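Local coordinates for protein endo-1,4-b-d-mannanase (Trichoderma reesei, PDB 1QNR) that catalyses, as a family 5 glycoside hydrolase, the endo-type cleavage of the beta-1,4-linked main chain of mannans, at residues A[151-159]-A[193-201]; A[104-114]-A[160-171]. All blocks are in the same frame, centred on the assembly; numbering follows the deposited sequence. Where two conformers were deposited one is given.

Interaction 1 (A[151-159]-A[193-201]); sequences VVSRYANST and SLDSNHLVT. With NAG (2-acetamido-2-deoxy-beta-D-glucopyranose), chain G.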
loop_
_atom_site.group_PDB
_atom_site.type_symbol
_atom_site.label_atom_id
_atom_site.label_comp_id
_atom_site.label_asym_id
_atom_site.label_seq_id
_atom_site.Cartn_x
_atom_site.Cartn_y
_atom_site.Cartn_z
ATOM N N VAL A 151 16.015 -1.995 1.631
ATOM C CA VAL A 151 15.084 -2.145 0.503
ATOM C C VAL A 151 15.219 -1.018 -0.490
ATOM O O VAL A 151 15.420 -1.241 -1.722
ATOM C CB VAL A 151 13.622 -2.182 1.044
ATOM C CG1 VAL A 151 12.581 -2.179 -0.124
ATOM C CG2 VAL A 151 13.409 -3.460 1.912
ATOM N N VAL A 152 15.261 0.244 -0.018
ATOM C CA VAL A 152 15.342 1.411 -0.903
ATOM C C VAL A 152 16.610 1.361 -1.755
ATOM O O VAL A 152 16.543 1.657 -2.982
ATOM C CB VAL A 152 15.249 2.755 -0.172
ATOM C CG1 VAL A 152 15.541 3.921 -1.105
ATOM C CG2 VAL A 152 13.864 2.938 0.470
ATOM N N SER A 153 17.772 0.984 -1.136
ATOM C CA SER A 153 19.005 1.019 -1.946
ATOM C C SER A 153 18.976 -0.006 -3.051
ATOM O O SER A 153 19.762 0.229 -4.054
ATOM C CB SER A 153 20.214 0.838 -1.035
ATOM O OG SER A 153 20.191 -0.430 -0.427
ATOM N N ARG A 154 18.165 -1.060 -3.010
ATOM C CA ARG A 154 18.133 -2.001 -4.126
ATOM C C ARG A 154 17.500 -1.435 -5.367
ATOM O O ARG A 154 17.835 -1.864 -6.526
ATOM C CB ARG A 154 17.333 -3.320 -3.765
ATOM C CG ARG A 154 18.076 -4.089 -2.696
ATOM C CD ARG A 154 17.314 -5.353 -2.238
ATOM N NE ARG A 154 17.695 -6.579 -2.997
ATOM C CZ ARG A 154 18.794 -7.278 -2.740
ATOM N NH1 ARG A 154 19.625 -6.927 -1.730
ATOM N NH2 ARG A 154 19.117 -8.353 -3.469
ATOM N N TYR A 155 16.448 -0.576 -5.210
ATOM C CA TYR A 155 15.602 -0.205 -6.356
ATOM C C TYR A 155 15.560 1.308 -6.544
ATOM O O TYR A 155 14.723 1.824 -7.304
ATOM C CB TYR A 155 14.158 -0.733 -6.181
ATOM C CG TYR A 155 14.108 -2.170 -5.649
ATOM C CD1 TYR A 155 14.679 -3.207 -6.374
ATOM C CD2 TYR A 155 13.438 -2.476 -4.464
ATOM C CE1 TYR A 155 14.704 -4.529 -5.889
ATOM C CE2 TYR A 155 13.448 -3.796 -4.000
ATOM C CZ TYR A 155 14.029 -4.807 -4.708
ATOM O OH TYR A 155 13.969 -6.098 -4.192
ATOM N N ALA A 156 16.442 2.080 -5.847
ATOM C CA ALA A 156 16.394 3.557 -5.894
ATOM C C ALA A 156 16.456 4.129 -7.295
ATOM O O ALA A 156 15.880 5.224 -7.555
ATOM C CB ALA A 156 17.511 4.199 -5.014
ATOM N N ASN A 157 17.115 3.452 -8.289
ATOM C CA ASN A 157 17.205 3.983 -9.625
ATOM C C ASN A 157 16.363 3.235 -10.667
ATOM O O ASN A 157 16.461 3.471 -11.906
ATOM C CB ASN A 157 18.670 4.012 -10.127
ATOM C CG ASN A 157 19.534 4.811 -9.189
ATOM O OD1 ASN A 157 19.983 4.467 -8.065
ATOM N ND2 ASN A 157 19.840 6.063 -9.638
ATOM N N SER A 158 15.467 2.382 -10.167
ATOM C CA SER A 158 14.528 1.683 -11.046
ATOM C C SER A 158 13.318 2.561 -11.386
ATOM O O SER A 158 12.698 3.152 -10.455
ATOM C CB SER A 158 14.010 0.362 -10.351
ATOM O OG SER A 158 12.940 -0.196 -11.222
ATOM N N THR A 159 12.844 2.608 -12.631
ATOM C CA THR A 159 11.647 3.361 -12.975
ATOM C C THR A 159 10.344 2.568 -12.669
ATOM O O THR A 159 9.280 3.168 -12.800
ATOM C CB THR A 159 11.642 3.794 -14.454
ATOM O OG1 THR A 159 11.807 2.647 -15.262
ATOM C CG2 THR A 159 12.806 4.773 -14.748
ATOM N N SER A 193 16.337 11.177 1.721
ATOM C CA SER A 193 17.822 11.291 1.766
ATOM C C SER A 193 18.510 10.110 1.111
ATOM O O SER A 193 19.719 10.189 0.774
ATOM C CB SER A 193 18.312 11.394 3.245
ATOM O OG SER A 193 18.413 10.145 3.960
ATOM N N LEU A 194 17.766 8.969 0.950
ATOM C CA LEU A 194 18.306 7.797 0.297
ATOM C C LEU A 194 17.957 7.731 -1.192
ATOM O O LEU A 194 18.603 6.937 -1.940
ATOM C CB LEU A 194 17.665 6.496 0.898
ATOM C CG LEU A 194 17.947 6.316 2.403
ATOM C CD1 LEU A 194 17.209 5.058 2.897
ATOM C CD2 LEU A 194 19.468 6.079 2.621
ATOM N N ASP A 195 16.948 8.468 -1.649
ATOM C CA ASP A 195 16.400 8.330 -3.008
ATOM C C ASP A 195 15.637 9.622 -3.389
ATOM O O ASP A 195 14.584 9.931 -2.765
ATOM C CB ASP A 195 15.469 7.102 -3.068
ATOM C CG ASP A 195 14.675 6.900 -4.350
ATOM O OD1 ASP A 195 14.641 7.745 -5.262
ATOM O OD2 ASP A 195 14.117 5.738 -4.488
ATOM N N SER A 196 16.213 10.448 -4.286
ATOM C CA SER A 196 15.497 11.667 -4.713
ATOM C C SER A 196 14.659 11.506 -5.986
ATOM O O SER A 196 14.064 12.446 -6.558
ATOM C CB SER A 196 16.495 12.813 -4.962
ATOM O OG SER A 196 17.445 12.486 -5.994
ATOM N N ASN A 197 14.572 10.250 -6.526
ATOM C CA ASN A 197 13.853 9.991 -7.723
ATOM C C ASN A 197 12.368 9.685 -7.509
ATOM O O ASN A 197 11.575 9.909 -8.413
ATOM C CB ASN A 197 14.450 8.761 -8.469
ATOM C CG ASN A 197 15.911 8.948 -8.832
ATOM O OD1 ASN A 197 16.297 10.010 -9.318
ATOM N ND2 ASN A 197 16.725 7.899 -8.503
ATOM N N HIS A 198 12.018 9.140 -6.332
ATOM C CA HIS A 198 10.646 8.558 -6.138
ATOM C C HIS A 198 9.775 9.258 -5.119
ATOM O O HIS A 198 10.252 9.919 -4.157
ATOM C CB HIS A 198 10.801 7.069 -5.689
ATOM C CG HIS A 198 11.401 6.187 -6.769
ATOM N ND1 HIS A 198 12.612 5.492 -6.589
ATOM C CD2 HIS A 198 10.899 5.883 -8.013
ATOM C CE1 HIS A 198 12.784 4.797 -7.741
ATOM N NE2 HIS A 198 11.810 5.051 -8.638
ATOM N N LEU A 199 8.452 9.183 -5.396
ATOM C CA LEU A 199 7.442 9.667 -4.467
ATOM C C LEU A 199 7.393 8.858 -3.157
ATOM O O LEU A 199 7.826 7.686 -3.122
ATOM C CB LEU A 199 6.059 9.509 -5.151
ATOM C CG LEU A 199 5.904 10.295 -6.471
ATOM C CD1 LEU A 199 4.531 9.966 -7.149
ATOM C CD2 LEU A 199 6.064 11.818 -6.265
ATOM N N VAL A 200 6.947 9.472 -2.054
ATOM C CA VAL A 200 6.800 8.848 -0.742
ATOM C C VAL A 200 5.388 9.159 -0.205
ATOM O O VAL A 200 4.855 10.259 -0.325
ATOM C CB VAL A 200 7.863 9.351 0.231
ATOM C CG1 VAL A 200 7.825 8.694 1.630
ATOM C CG2 VAL A 200 9.299 9.135 -0.323
ATOM N N THR A 201 4.777 8.137 0.477
ATOM C CA THR A 201 3.434 8.304 1.039
ATOM C C THR A 201 3.347 7.528 2.376
ATOM O O THR A 201 4.220 6.687 2.685
ATOM C CB THR A 201 2.334 7.837 0.046
ATOM O OG1 THR A 201 1.019 8.261 0.517
ATOM C CG2 THR A 201 2.371 6.336 -0.122
HETATM C C1 NAG G . 20.702 7.175 -8.851
HETATM C C2 NAG G . 21.693 7.845 -9.792
HETATM C C3 NAG G . 22.370 8.905 -8.923
HETATM C C4 NAG G . 21.329 9.863 -8.298
HETATM C C5 NAG G . 20.298 9.065 -7.449
HETATM C C6 NAG G . 19.185 9.950 -6.897
HETATM C C7 NAG G . 23.039 6.689 -11.498
HETATM C C8 NAG G . 24.156 5.724 -11.726
HETATM N N2 NAG G . 22.659 6.776 -10.186
HETATM O O3 NAG G . 23.248 9.659 -9.788
HETATM O O4 NAG G . 22.031 10.779 -7.383
HETATM O O5 NAG G . 19.705 8.103 -8.341
HETATM O O6 NAG G . 18.408 9.158 -5.919
HETATM O O7 NAG G . 22.554 7.400 -12.325
#
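With chi1 at -66°, His198 sets its CG beside the backbone N and points the imidazole at Ser158, while Asp195, its CG turned opposite the backbone N, brings a carboxylate to the ring's other nitrogen. Both ring nitrogens donate. His198 NE2 meets Ser158 O at 2.8 Å, in the ring plane but with a bent N-H path of 130°. His198 ND1 meets the syn lone pair of Asp195 OD2 at 2.6 Å, almost straight at 172°. Two such bonds fix the ring's rotation and would favour a protonated imidazolium. OD2 also accepts from Trp164 NE1. The other oxygen, Asp195 OD1, takes the amide Asn197 N at 2.8 Å, closing an Asx turn.

Asn197 ND2 spans the gap. It gives one hydrogen to Ala156 O at 3.0 Å, coming from above the carbonyl plane, and bonds as well to the N-acetylglucosamine ring oxygen O5 at 3.0 Å. That sugar is joined through C1 to Asn157 ND2 at 1.6 Å, and Ser196 N binds its O6. Earlier, on helix 138-155, Val152 CG1 lies against Asp195 CB at 3.7 Å and also touches Leu194 CB. The contact thus ties two helix-to-strand connections of a TIM barrel together round an N-glycosylation site, whose sequon is Asn157-Ser158-Thr159.

Interaction 2 (A[104-114]-A[160-171]); sequences LKLIIPFVNNW and AIFAWELGNEPR. With BMA (beta-D-mannopyranose), chain B; BMA (beta-D-mannopyranose), chain C.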
loop_
_atom_site.group_PDB
_atom_site.type_symbol
_atom_site.label_atom_id
_atom_site.label_comp_id
_atom_site.label_asym_id
_atom_site.label_seq_id
_atom_site.Cartn_x
_atom_site.Cartn_y
_atom_site.Cartn_z
ATOM N N LEU A 104 4.676 -2.063 -15.512
ATOM C CA LEU A 104 3.824 -1.781 -14.320
ATOM C C LEU A 104 4.635 -0.996 -13.264
ATOM O O LEU A 104 5.872 -1.096 -13.274
ATOM C CB LEU A 104 3.392 -3.135 -13.658
ATOM C CG LEU A 104 2.369 -3.946 -14.482
ATOM C CD1 LEU A 104 2.196 -5.356 -13.883
ATOM C CD2 LEU A 104 1.014 -3.238 -14.637
ATOM N N LYS A 105 3.934 -0.256 -12.404
ATOM C CA LYS A 105 4.627 0.482 -11.323
ATOM C C LYS A 105 4.199 -0.128 -9.959
ATOM O O LYS A 105 3.060 -0.631 -9.877
ATOM C CB LYS A 105 4.196 1.972 -11.310
ATOM C CG LYS A 105 4.414 2.637 -12.724
ATOM C CD LYS A 105 5.863 2.610 -13.181
ATOM C CE LYS A 105 5.981 3.418 -14.493
ATOM N NZ LYS A 105 7.361 3.187 -15.096
ATOM N N LEU A 106 5.064 -0.053 -8.959
ATOM C CA LEU A 106 4.762 -0.687 -7.668
ATOM C C LEU A 106 4.731 0.269 -6.448
ATOM O O LEU A 106 5.588 1.165 -6.312
ATOM C CB LEU A 106 5.907 -1.680 -7.360
ATOM C CG LEU A 106 6.151 -2.789 -8.431
ATOM C CD1 LEU A 106 7.421 -3.563 -8.078
ATOM C CD2 LEU A 106 4.894 -3.689 -8.463
ATOM N N ILE A 107 3.711 0.074 -5.577
ATOM C CA ILE A 107 3.708 0.780 -4.264
ATOM C C ILE A 107 4.235 -0.244 -3.258
ATOM O O ILE A 107 3.672 -1.358 -3.186
ATOM C CB ILE A 107 2.325 1.323 -3.904
ATOM C CG1 ILE A 107 1.945 2.425 -4.908
ATOM C CG2 ILE A 107 2.320 1.858 -2.426
ATOM C CD1 ILE A 107 0.519 3.026 -4.732
ATOM N N ILE A 108 5.260 0.115 -2.446
ATOM C CA ILE A 108 5.890 -0.857 -1.542
ATOM C C ILE A 108 6.025 -0.333 -0.107
ATOM O O ILE A 108 6.859 0.559 0.188
ATOM C CB ILE A 108 7.322 -1.230 -2.079
ATOM C CG1 ILE A 108 7.260 -1.760 -3.523
ATOM C CG2 ILE A 108 7.964 -2.287 -1.140
ATOM C CD1 ILE A 108 8.610 -2.185 -4.122
ATOM N N PRO A 109 5.184 -0.839 0.819
ATOM C CA PRO A 109 5.295 -0.475 2.248
ATOM C C PRO A 109 6.369 -1.294 2.958
ATOM O O PRO A 109 6.606 -2.476 2.660
ATOM C CB PRO A 109 3.861 -0.793 2.839
ATOM C CG PRO A 109 3.410 -1.932 1.928
ATOM C CD PRO A 109 3.936 -1.596 0.534
ATOM N N PHE A 110 7.010 -0.676 4.005
ATOM C CA PHE A 110 8.148 -1.261 4.711
ATOM C C PHE A 110 7.847 -2.057 5.976
ATOM O O PHE A 110 8.745 -2.823 6.377
ATOM C CB PHE A 110 9.191 -0.157 5.087
ATOM C CG PHE A 110 9.688 0.687 3.934
ATOM C CD1 PHE A 110 10.400 0.090 2.879
ATOM C CD2 PHE A 110 9.473 2.066 3.931
ATOM C CE1 PHE A 110 10.892 0.874 1.844
ATOM C CE2 PHE A 110 9.963 2.839 2.860
ATOM C CZ PHE A 110 10.685 2.257 1.822
ATOM N N VAL A 111 6.670 -1.883 6.567
ATOM C CA VAL A 111 6.301 -2.609 7.816
ATOM C C VAL A 111 4.760 -2.702 7.824
ATOM O O VAL A 111 4.049 -1.866 7.230
ATOM C CB VAL A 111 6.828 -1.875 9.079
ATOM C CG1 VAL A 111 6.170 -0.511 9.277
ATOM C CG2 VAL A 111 6.732 -2.751 10.345
ATOM N N ASN A 112 4.252 -3.696 8.560
ATOM C CA ASN A 112 2.783 -3.821 8.761
ATOM C C ASN A 112 2.401 -3.279 10.166
ATOM O O ASN A 112 3.099 -3.613 11.152
ATOM C CB ASN A 112 2.393 -5.305 8.713
ATOM C CG ASN A 112 0.901 -5.490 8.359
ATOM O OD1 ASN A 112 0.099 -4.557 8.272
ATOM N ND2 ASN A 112 0.518 -6.739 8.078
ATOM N N ASN A 113 1.272 -2.521 10.232
ATOM C CA ASN A 113 0.754 -2.195 11.573
ATOM C C ASN A 113 0.304 -3.486 12.261
ATOM O O ASN A 113 0.489 -3.674 13.483
ATOM C CB ASN A 113 -0.451 -1.244 11.443
ATOM C CG ASN A 113 -0.953 -0.773 12.804
ATOM O OD1 ASN A 113 -0.263 0.050 13.433
ATOM N ND2 ASN A 113 -2.132 -1.189 13.262
ATOM N N TRP A 114 -0.269 -4.394 11.485
ATOM C CA TRP A 114 -0.840 -5.645 12.008
ATOM C C TRP A 114 0.132 -6.794 12.035
ATOM O O TRP A 114 1.237 -6.698 11.447
ATOM C CB TRP A 114 -2.093 -6.023 11.122
ATOM C CG TRP A 114 -3.033 -4.860 10.979
ATOM C CD1 TRP A 114 -3.239 -4.107 9.828
ATOM C CD2 TRP A 114 -3.845 -4.247 11.988
ATOM N NE1 TRP A 114 -4.125 -3.076 10.065
ATOM C CE2 TRP A 114 -4.513 -3.141 11.385
ATOM C CE3 TRP A 114 -4.014 -4.445 13.372
ATOM C CZ2 TRP A 114 -5.393 -2.315 12.097
ATOM C CZ3 TRP A 114 -4.908 -3.645 14.075
ATOM C CH2 TRP A 114 -5.574 -2.566 13.430
ATOM N N ALA A 160 10.450 1.358 -12.128
ATOM C CA ALA A 160 9.210 0.622 -11.783
ATOM C C ALA A 160 8.668 0.957 -10.425
ATOM O O ALA A 160 7.601 0.409 -10.119
ATOM C CB ALA A 160 9.511 -0.895 -11.900
ATOM N N ILE A 161 9.285 1.752 -9.574
ATOM C CA ILE A 161 8.692 2.131 -8.278
ATOM C C ILE A 161 7.760 3.309 -8.397
ATOM O O ILE A 161 8.166 4.412 -8.848
ATOM C CB ILE A 161 9.798 2.409 -7.257
ATOM C CG1 ILE A 161 10.845 1.271 -7.204
ATOM C CG2 ILE A 161 9.195 2.704 -5.859
ATOM C CD1 ILE A 161 10.268 -0.102 -6.812
ATOM N N PHE A 162 6.475 3.098 -8.087
ATOM C CA PHE A 162 5.477 4.192 -8.044
ATOM C C PHE A 162 5.739 5.099 -6.837
ATOM O O PHE A 162 5.889 6.332 -6.931
ATOM C CB PHE A 162 4.021 3.680 -7.965
ATOM C CG PHE A 162 2.941 4.725 -8.140
ATOM C CD1 PHE A 162 2.528 5.490 -7.038
ATOM C CD2 PHE A 162 2.323 4.975 -9.364
ATOM C CE1 PHE A 162 1.492 6.430 -7.114
ATOM C CE2 PHE A 162 1.283 5.877 -9.492
ATOM C CZ PHE A 162 0.902 6.662 -8.373
ATOM N N ALA A 163 5.828 4.470 -5.657
ATOM C CA ALA A 163 6.134 5.198 -4.402
ATOM C C ALA A 163 6.639 4.221 -3.310
ATOM O O ALA A 163 6.158 3.063 -3.225
ATOM C CB ALA A 163 4.858 5.889 -3.859
ATOM N N TRP A 164 7.465 4.788 -2.426
ATOM C CA TRP A 164 7.794 4.097 -1.145
ATOM C C TRP A 164 6.661 4.453 -0.157
ATOM O O TRP A 164 6.112 5.592 -0.208
ATOM C CB TRP A 164 9.118 4.630 -0.600
ATOM C CG TRP A 164 10.310 4.357 -1.499
ATOM C CD1 TRP A 164 11.112 5.281 -2.080
ATOM C CD2 TRP A 164 10.756 3.056 -1.935
ATOM N NE1 TRP A 164 12.101 4.649 -2.825
ATOM C CE2 TRP A 164 11.846 3.286 -2.806
ATOM C CE3 TRP A 164 10.313 1.735 -1.725
ATOM C CZ2 TRP A 164 12.596 2.265 -3.398
ATOM C CZ3 TRP A 164 11.005 0.693 -2.375
ATOM C CH2 TRP A 164 12.110 0.991 -3.215
ATOM N N GLU A 165 6.318 3.523 0.725
ATOM C CA GLU A 165 5.211 3.729 1.680
ATOM C C GLU A 165 5.728 3.336 3.047
ATOM O O GLU A 165 6.330 2.283 3.306
ATOM C CB GLU A 165 3.999 2.911 1.194
ATOM C CG GLU A 165 2.771 3.034 2.135
ATOM C CD GLU A 165 1.521 2.555 1.386
ATOM O OE1 GLU A 165 1.301 1.323 1.410
ATOM O OE2 GLU A 165 0.924 3.463 0.710
ATOM N N LEU A 166 5.473 4.268 4.029
ATOM C CA LEU A 166 6.067 4.046 5.358
ATOM C C LEU A 166 5.526 2.783 5.995
ATOM O O LEU A 166 6.351 2.040 6.631
ATOM C CB LEU A 166 5.873 5.301 6.227
ATOM C CG LEU A 166 6.375 6.641 5.667
ATOM C CD1 LEU A 166 6.417 7.682 6.832
ATOM C CD2 LEU A 166 7.710 6.525 4.953
ATOM N N GLY A 167 4.226 2.461 5.914
ATOM C CA GLY A 167 3.771 1.173 6.467
ATOM C C GLY A 167 2.379 0.888 5.910
ATOM O O GLY A 167 1.721 1.720 5.256
ATOM N N ASN A 168 1.937 -0.362 6.182
ATOM C CA ASN A 168 0.536 -0.699 5.888
ATOM C C ASN A 168 -0.348 -0.309 7.095
ATOM O O ASN A 168 -0.253 -0.978 8.152
ATOM C CB ASN A 168 0.366 -2.180 5.618
ATOM C CG ASN A 168 -1.111 -2.549 5.343
ATOM O OD1 ASN A 168 -1.788 -1.939 4.488
ATOM N ND2 ASN A 168 -1.590 -3.528 6.097
ATOM N N GLU A 169 -1.220 0.693 6.921
ATOM C CA GLU A 169 -2.258 1.065 7.930
ATOM C C GLU A 169 -1.676 1.446 9.269
ATOM O O GLU A 169 -2.206 1.015 10.321
ATOM C CB GLU A 169 -3.354 -0.058 8.118
ATOM C CG GLU A 169 -3.928 -0.404 6.717
ATOM C CD GLU A 169 -5.148 -1.277 6.785
ATOM O OE1 GLU A 169 -5.374 -2.034 7.747
ATOM O OE2 GLU A 169 -5.873 -1.291 5.762
ATOM N N PRO A 170 -0.629 2.284 9.390
ATOM C CA PRO A 170 -0.107 2.676 10.714
ATOM C C PRO A 170 -1.222 3.272 11.581
ATOM O O PRO A 170 -1.991 4.139 11.120
ATOM C CB PRO A 170 0.955 3.732 10.396
ATOM C CG PRO A 170 0.670 4.177 8.995
ATOM C CD PRO A 170 0.075 2.987 8.264
ATOM N N ARG A 171 -1.277 2.831 12.852
ATOM C CA ARG A 171 -2.193 3.385 13.854
ATOM C C ARG A 171 -1.426 3.563 15.155
ATOM O O ARG A 171 -0.394 2.895 15.388
ATOM C CB ARG A 171 -3.407 2.480 14.159
ATOM C CG ARG A 171 -4.345 2.225 12.946
ATOM C CD ARG A 171 -5.502 1.361 13.516
ATOM N NE ARG A 171 -6.515 1.105 12.490
ATOM C CZ ARG A 171 -7.722 0.544 12.758
ATOM N NH1 ARG A 171 -8.010 0.171 14.013
ATOM N NH2 ARG A 171 -8.545 0.353 11.739
HETATM C C1 BMA B . -8.579 -4.072 11.425
HETATM C C2 BMA B . -7.925 -5.453 11.180
HETATM C C3 BMA B . -6.937 -5.373 10.014
HETATM C C4 BMA B . -7.584 -4.696 8.812
HETATM C C5 BMA B . -8.255 -3.364 9.156
HETATM C C6 BMA B . -9.196 -2.871 7.999
HETATM O O2 BMA B . -8.925 -6.432 10.864
HETATM O O3 BMA B . -6.408 -6.619 9.648
HETATM O O4 BMA B . -6.560 -4.526 7.819
HETATM O O5 BMA B . -9.260 -3.612 10.214
HETATM O O6 BMA B . -9.549 -1.572 8.488
HETATM C C1 BMA C . -12.076 -1.936 14.807
HETATM C C2 BMA C . -11.814 -1.405 13.381
HETATM C C3 BMA C . -11.246 -2.503 12.452
HETATM C C4 BMA C . -10.024 -3.154 13.107
HETATM C C5 BMA C . -10.379 -3.651 14.547
HETATM C C6 BMA C . -9.332 -4.472 15.258
HETATM O O1 BMA C . -12.469 -0.850 15.646
HETATM O O2 BMA C . -10.897 -0.300 13.439
HETATM O O3 BMA C . -10.804 -1.813 11.253
HETATM O O4 BMA C . -9.560 -4.287 12.414
HETATM O O5 BMA C . -10.782 -2.450 15.298
HETATM O O6 BMA C . -8.243 -3.771 15.849
#
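Ile107 and Ala163 pair within adjacent parallel strands of the TIM barrel, 105-109 and 161-165, whose axes approach to 4.1 Å at 16°. The backbone ladder holds a beta bulge: Leu106 O accepts from Phe162 N at 2.8 Å and, weakly, from Ala163 N, so the register slips by one. Beyond the strands a single bridge joins the loops, with Asn168 N bonding Val111 O and Asn113 N bonding Asn168 O.

Apolar and aromatic packing covers the face carrying Leu106, Ile108, Ile161 and Trp164. Ile108 CD1 meets Ile161 CD1 at 3.8 Å, the side chains crossing near a right angle, and the Phe110 ring lies almost parallel to the Trp164 indole (planes 25° apart) but slid so that they barely overlap. On the other face, Pro109 CB touches Glu165 OE1, an oxygen paired with Arg54.

Polar side chains take over at the C-terminal end. Asn168 ND2 reaches Asn112 OD1 at 2.9 Å from above the carbonyl plane. Trp114 presents one face to one mannose unit and the other to Asn113 ND2; its rim lies over the Arg171 guanidinium, whose NH1 and NH2 bond O2 of the linked mannose unit, NH2 also forming a salt bridge with Glu205. In the conformer given, Glu169 OE1 takes Trp114 NE1 on its anti lone pair and the first unit's O4 hydroxyl, each at 2.8 Å.

The centres of interactions 1 and 2 lie about 12 Å apart, and their segments alternate along the chain in the order 104-114, 151-159, 160-171, 193-201. In between, helix 138-155 leads into strand 161-165, and helix 178-194 leads from it to strand 199-201; strand 161-165 is flanked in the barrel sheet by 105-109 and 199-201. The two contacts meet at Trp164, whose O lies 3.0 Å from Thr201 N. Interaction 1 gathers the loops entering the strands, with its glycan, whereas interaction 2 runs along the barrel wall to the C-terminal strand ends, where the mannose units lie.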